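Local coordinates for 4-aminobutyrate transaminase (Acinetobacter baumannii, PDB 6WOP), which catalyses the pyridoxal 5'-phosphate-dependent transfer of the amino group of 4-aminobutyrate to 2-oxoglutarate, as a class-III aminotransferase, at the interface of chains A and B and the interface of chains A and C. Coordinates in Å, arbitrary orientation; residue numbers count along the deposited sequence, not the author numbering. Chains: chain A/B/C, 4-aminobutyrate transaminase.

Chain A uses different faces for the two sites: the centres of the C-alpha atoms of contact 1 and contact 2 lie about 36 Å apart, and the two share no residue or secondary-structure element. Contact 1 is a small, mostly apolar patch of both 162-165 loops, with A:His130 against the chain B loop and linked to it by water; contact 2 sets the N-terminal segment of chain A on loop 79-84 of chain C with backbone hydrogen bonds. Each belongs to a two-fold symmetric interface, consistent with the four-copy deposited assembly, possibly a dimer of dimers, although the structure alone does not establish that tetramer in solution.

Contact 1: the interface of chains A and B. Residues chain A 130, 162-165; chain B 162-165.
Apolar contact carries most of this small patch, in which 155 Å² of protein surface is hidden and no nitrogen or oxygen of one chain comes within bonding distance of the other. At its middle the methyl groups of the two alanines pass side by side, neither pointing at the other, with A:Ala165 CB 3.9 Å from B:Ala165 CB. Each valine supports this pair with the branch anti to its backbone N: A:Val162 CG2 is 4.0 Å from B:Ala165 CB, and B:Val162 CG2 reaches A:Ala165 CB in the same way. The alanine methyls also touch backbone, with A:Ala165 CB 3.5 Å from B:Met163 O, the carbonyl oxygen, and the twin contact present with chains exchanged.

A CH-pi contact flanks the alanine pair. B:Val162 crosses A:His130 at about a right angle and sets CB over one imidazole face, 3.9 Å from the ring centroid and offset toward the rim. Its CG2 branch lies 3.6 Å from A:His130 NE2. The histidine CG occupies the crowded position between backbone N and carbonyl carbon (chi1 80°), and chi2 -76° turns the ring so that one face meets B:Val162 CB and the NE2 edge meets the water.

Polar linkage runs through water 1, which sits in the imidazole plane at the ring edge, 3.0 Å from A:His130 NE2. The same water is 3.1 Å from B:Met163 N, the backbone amide, with a nearly straight 171° at the hydrogen. Thus one imidazole meets the valine by its face and the water by its edge.

In the fold, loop 162-165 leads toward strand 167-170, while A:His130 directly precedes strand 131-135; the loops of both chains meet around the two-fold relation.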
# COMPACT_ATOMS: atom_id res chain seq x y z
N HIS A 130 5.64 -0.13 11.14
CA HIS A 130 4.92 0.73 10.21
C HIS A 130 3.49 1.00 10.60
O HIS A 130 2.92 2.00 10.13
CB HIS A 130 4.90 0.11 8.77
CG HIS A 130 3.86 -0.97 8.59
ND1 HIS A 130 4.01 -2.25 9.08
CD2 HIS A 130 2.65 -0.94 7.97
CE1 HIS A 130 2.93 -2.96 8.79
NE2 HIS A 130 2.10 -2.19 8.10
N VAL A 162 -7.32 5.17 -3.04
CA VAL A 162 -6.73 4.24 -2.09
C VAL A 162 -5.92 4.97 -1.04
O VAL A 162 -5.27 5.99 -1.31
CB VAL A 162 -5.88 3.20 -2.85
CG1 VAL A 162 -4.85 3.84 -3.71
CG2 VAL A 162 -5.17 2.23 -1.86
N MET A 163 -5.94 4.45 0.19
CA MET A 163 -5.28 5.10 1.33
C MET A 163 -4.07 4.24 1.67
O MET A 163 -4.06 3.04 1.37
CB MET A 163 -6.19 5.19 2.57
CG MET A 163 -7.42 6.10 2.40
SD MET A 163 -6.73 7.80 2.40
CE MET A 163 -7.36 8.51 0.85
N PRO A 164 -3.04 4.81 2.30
CA PRO A 164 -1.86 3.99 2.62
C PRO A 164 -2.15 2.80 3.53
O PRO A 164 -2.98 2.85 4.45
CB PRO A 164 -0.88 4.98 3.27
CG PRO A 164 -1.67 6.21 3.54
CD PRO A 164 -2.81 6.25 2.59
N ALA A 165 -1.41 1.73 3.29
CA ALA A 165 -1.54 0.50 4.05
C ALA A 165 -1.11 0.69 5.51
O ALA A 165 -0.31 1.57 5.83
CB ALA A 165 -0.66 -0.58 3.42
N VAL B 162 4.26 -5.84 6.12
CA VAL B 162 3.11 -5.03 5.72
C VAL B 162 2.22 -5.78 4.75
O VAL B 162 2.69 -6.55 3.90
CB VAL B 162 3.62 -3.69 5.12
CG1 VAL B 162 4.56 -3.90 4.00
CG2 VAL B 162 2.42 -2.83 4.61
N MET B 163 0.91 -5.55 4.85
CA MET B 163 -0.08 -6.27 4.04
C MET B 163 -0.62 -5.27 3.03
O MET B 163 -0.59 -4.06 3.29
CB MET B 163 -1.25 -6.81 4.88
CG MET B 163 -0.85 -7.91 5.90
SD MET B 163 -0.51 -9.39 4.85
CE MET B 163 1.17 -9.87 5.35
N PRO B 164 -1.15 -5.72 1.89
CA PRO B 164 -1.66 -4.75 0.91
C PRO B 164 -2.80 -3.89 1.42
O PRO B 164 -3.66 -4.31 2.20
CB PRO B 164 -2.11 -5.63 -0.28
CG PRO B 164 -2.09 -7.03 0.23
CD PRO B 164 -1.13 -7.11 1.35
N ALA B 165 -2.81 -2.66 0.93
CA ALA B 165 -3.81 -1.67 1.31
C ALA B 165 -5.20 -2.07 0.82
O ALA B 165 -5.35 -2.81 -0.16
CB ALA B 165 -3.45 -0.32 0.70
O HOH W 1 -0.24 -3.66 7.03

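Contact 2: the interface of chains A and C. Residues chain A 12, 22-24, 26-28; chain C 79-84, 88.
The loop residues 22-27 of chain A, with the start of strand 28-32 and the C-terminal part of helix 4-15, meet loop 79-84 and the beginning of helix 85-97 of chain C. Backbone hydrogen bonds join the two irregular loop segments. A:Met23 N donates to C:Gln80 O at 2.7 Å, from above the carbonyl plane, 37° out of it. A:Cys24 N approaches C:Val81 O at 2.8 Å, nearly along the C=O axis. Further along, A:Ala28 N gives the straighter bond to C:Pro83 O, 2.9 Å long with 164° at the hydrogen.

C:Pro83 is wedged between side chains of chain A. Its CG lies over one face of the A:Tyr27 ring, 3.9 Å from the centroid and offset toward the rim, with the two side chains crossing at about a right angle; the phenol is placed there with CG anti to its carbonyl carbon (chi1 -72°). At the ring edge, in plane, lies C:Tyr84 CA. The branch A:Val22 CG1, anti to backbone N, touches C:Pro83 CG at 3.6 Å. The other branch, CG2, turns to C:Tyr79 and meets ring atom CE2 at 3.5 Å, so one valine spans two partners.

On the indole side, C:Thr82 directs its methyl CG2, anti to backbone N, over the six-membered ring of A:Trp26, 3.9 Å from the centroid. The aliphatic stretch of A:Lys12 slides antiparallel past C:Tyr79, with CD 3.6 Å from the phenol OH, and the CA-CB end of A:Lys12 crosses C:Val88 at about a right angle.

Within the fold, the N-terminal segment of chain A thus passes from helix 4-15 into strand 28-32 across the loop that introduces helix 85-97 of chain C, and the two-fold symmetry repeats the arrangement with the chains exchanged.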
# COMPACT_ATOMS: atom_id res chain seq x y z
N LYS A 12 -16.37 34.47 -5.74
CA LYS A 12 -15.81 33.27 -5.09
C LYS A 12 -16.03 32.05 -5.95
O LYS A 12 -15.12 31.23 -6.14
CB LYS A 12 -16.45 33.06 -3.73
CG LYS A 12 -15.84 31.87 -2.95
CD LYS A 12 -16.57 31.73 -1.59
CE LYS A 12 -17.46 30.51 -1.62
NZ LYS A 12 -18.81 30.87 -1.14
N VAL A 22 -17.45 26.43 2.36
CA VAL A 22 -17.37 27.64 3.18
C VAL A 22 -18.69 27.78 3.93
O VAL A 22 -19.76 27.75 3.30
CB VAL A 22 -17.04 28.88 2.33
CG1 VAL A 22 -17.21 30.06 3.17
CG2 VAL A 22 -15.57 28.81 1.83
N MET A 23 -18.63 27.90 5.25
CA MET A 23 -19.87 27.88 6.01
C MET A 23 -20.60 29.22 6.01
O MET A 23 -21.80 29.26 5.75
CB MET A 23 -19.65 27.41 7.45
CG MET A 23 -21.00 27.21 8.28
SD MET A 23 -20.81 27.70 10.01
CE MET A 23 -19.34 26.80 10.28
N CYS A 24 -19.92 30.31 6.36
CA CYS A 24 -20.65 31.58 6.49
C CYS A 24 -20.85 32.21 5.11
O CYS A 24 -19.95 32.19 4.27
CB CYS A 24 -19.89 32.56 7.39
SG CYS A 24 -20.07 32.28 9.13
N TRP A 26 -21.40 35.42 4.78
CA TRP A 26 -20.88 36.75 4.94
C TRP A 26 -19.37 36.66 5.11
O TRP A 26 -18.82 35.58 5.33
CB TRP A 26 -21.55 37.41 6.14
CG TRP A 26 -21.46 36.62 7.39
CD1 TRP A 26 -22.35 35.68 7.86
CD2 TRP A 26 -20.42 36.73 8.38
NE1 TRP A 26 -21.94 35.23 9.10
CE2 TRP A 26 -20.75 35.84 9.43
CE3 TRP A 26 -19.28 37.53 8.50
CZ2 TRP A 26 -19.96 35.70 10.57
CZ3 TRP A 26 -18.47 37.38 9.63
CH2 TRP A 26 -18.82 36.47 10.66
N TYR A 27 -18.69 37.80 4.94
CA TYR A 27 -17.22 37.82 4.88
C TYR A 27 -16.67 38.62 6.06
O TYR A 27 -17.26 39.64 6.43
CB TYR A 27 -16.73 38.45 3.56
CG TYR A 27 -16.97 37.56 2.39
CD1 TYR A 27 -18.27 37.33 1.89
CD2 TYR A 27 -15.91 36.89 1.81
CE1 TYR A 27 -18.49 36.44 0.82
CE2 TYR A 27 -16.12 35.99 0.72
CZ TYR A 27 -17.40 35.79 0.24
OH TYR A 27 -17.54 34.89 -0.81
N ALA A 28 -15.54 38.20 6.61
CA ALA A 28 -15.01 38.89 7.77
C ALA A 28 -14.31 40.18 7.35
O ALA A 28 -13.54 40.22 6.38
CB ALA A 28 -14.04 38.00 8.54
N TYR C 79 -10.85 30.01 6.87
CA TYR C 79 -11.62 30.39 5.69
C TYR C 79 -12.87 29.53 5.52
O TYR C 79 -13.91 30.02 5.08
CB TYR C 79 -10.71 30.31 4.47
CG TYR C 79 -11.37 30.66 3.16
CD1 TYR C 79 -11.51 31.98 2.73
CD2 TYR C 79 -11.79 29.63 2.31
CE1 TYR C 79 -12.12 32.29 1.47
CE2 TYR C 79 -12.37 29.89 1.07
CZ TYR C 79 -12.53 31.23 0.65
OH TYR C 79 -13.13 31.48 -0.57
N GLN C 80 -12.79 28.22 5.82
CA GLN C 80 -13.98 27.40 5.60
C GLN C 80 -15.09 27.68 6.60
O GLN C 80 -16.24 27.24 6.38
CB GLN C 80 -13.64 25.91 5.63
CG GLN C 80 -12.99 25.47 6.86
CD GLN C 80 -12.15 24.24 6.60
OE1 GLN C 80 -11.31 24.21 5.69
NE2 GLN C 80 -12.40 23.20 7.37
N VAL C 81 -14.79 28.42 7.66
CA VAL C 81 -15.85 28.87 8.54
C VAL C 81 -16.33 30.23 8.06
O VAL C 81 -17.50 30.39 7.71
CB VAL C 81 -15.36 28.94 9.99
CG1 VAL C 81 -16.46 29.57 10.91
CG2 VAL C 81 -14.98 27.54 10.49
N THR C 82 -15.43 31.22 8.11
CA THR C 82 -15.77 32.56 7.67
C THR C 82 -14.78 33.01 6.60
O THR C 82 -13.58 33.19 6.88
CB THR C 82 -15.74 33.55 8.83
OG1 THR C 82 -16.50 33.03 9.94
CG2 THR C 82 -16.27 34.88 8.34
N PRO C 83 -15.24 33.29 5.41
CA PRO C 83 -14.32 33.62 4.34
C PRO C 83 -13.98 35.11 4.40
O PRO C 83 -14.56 35.88 5.18
CB PRO C 83 -15.14 33.25 3.08
CG PRO C 83 -16.52 33.54 3.47
CD PRO C 83 -16.63 33.17 4.94
N TYR C 84 -13.01 35.49 3.58
CA TYR C 84 -12.55 36.86 3.47
C TYR C 84 -12.41 37.20 1.99
O TYR C 84 -12.17 36.32 1.17
CB TYR C 84 -11.20 37.04 4.18
CG TYR C 84 -10.46 35.74 4.40
CD1 TYR C 84 -10.94 34.79 5.29
CD2 TYR C 84 -9.28 35.47 3.73
CE1 TYR C 84 -10.27 33.60 5.50
CE2 TYR C 84 -8.59 34.28 3.93
CZ TYR C 84 -9.09 33.35 4.82
OH TYR C 84 -8.42 32.17 5.03
N VAL C 88 -10.28 35.52 -2.12
CA VAL C 88 -10.88 35.48 -3.45
C VAL C 88 -10.10 36.39 -4.40
O VAL C 88 -9.86 36.06 -5.56
CB VAL C 88 -12.36 35.91 -3.36
CG1 VAL C 88 -13.04 35.95 -4.78
CG2 VAL C 88 -13.12 34.95 -2.44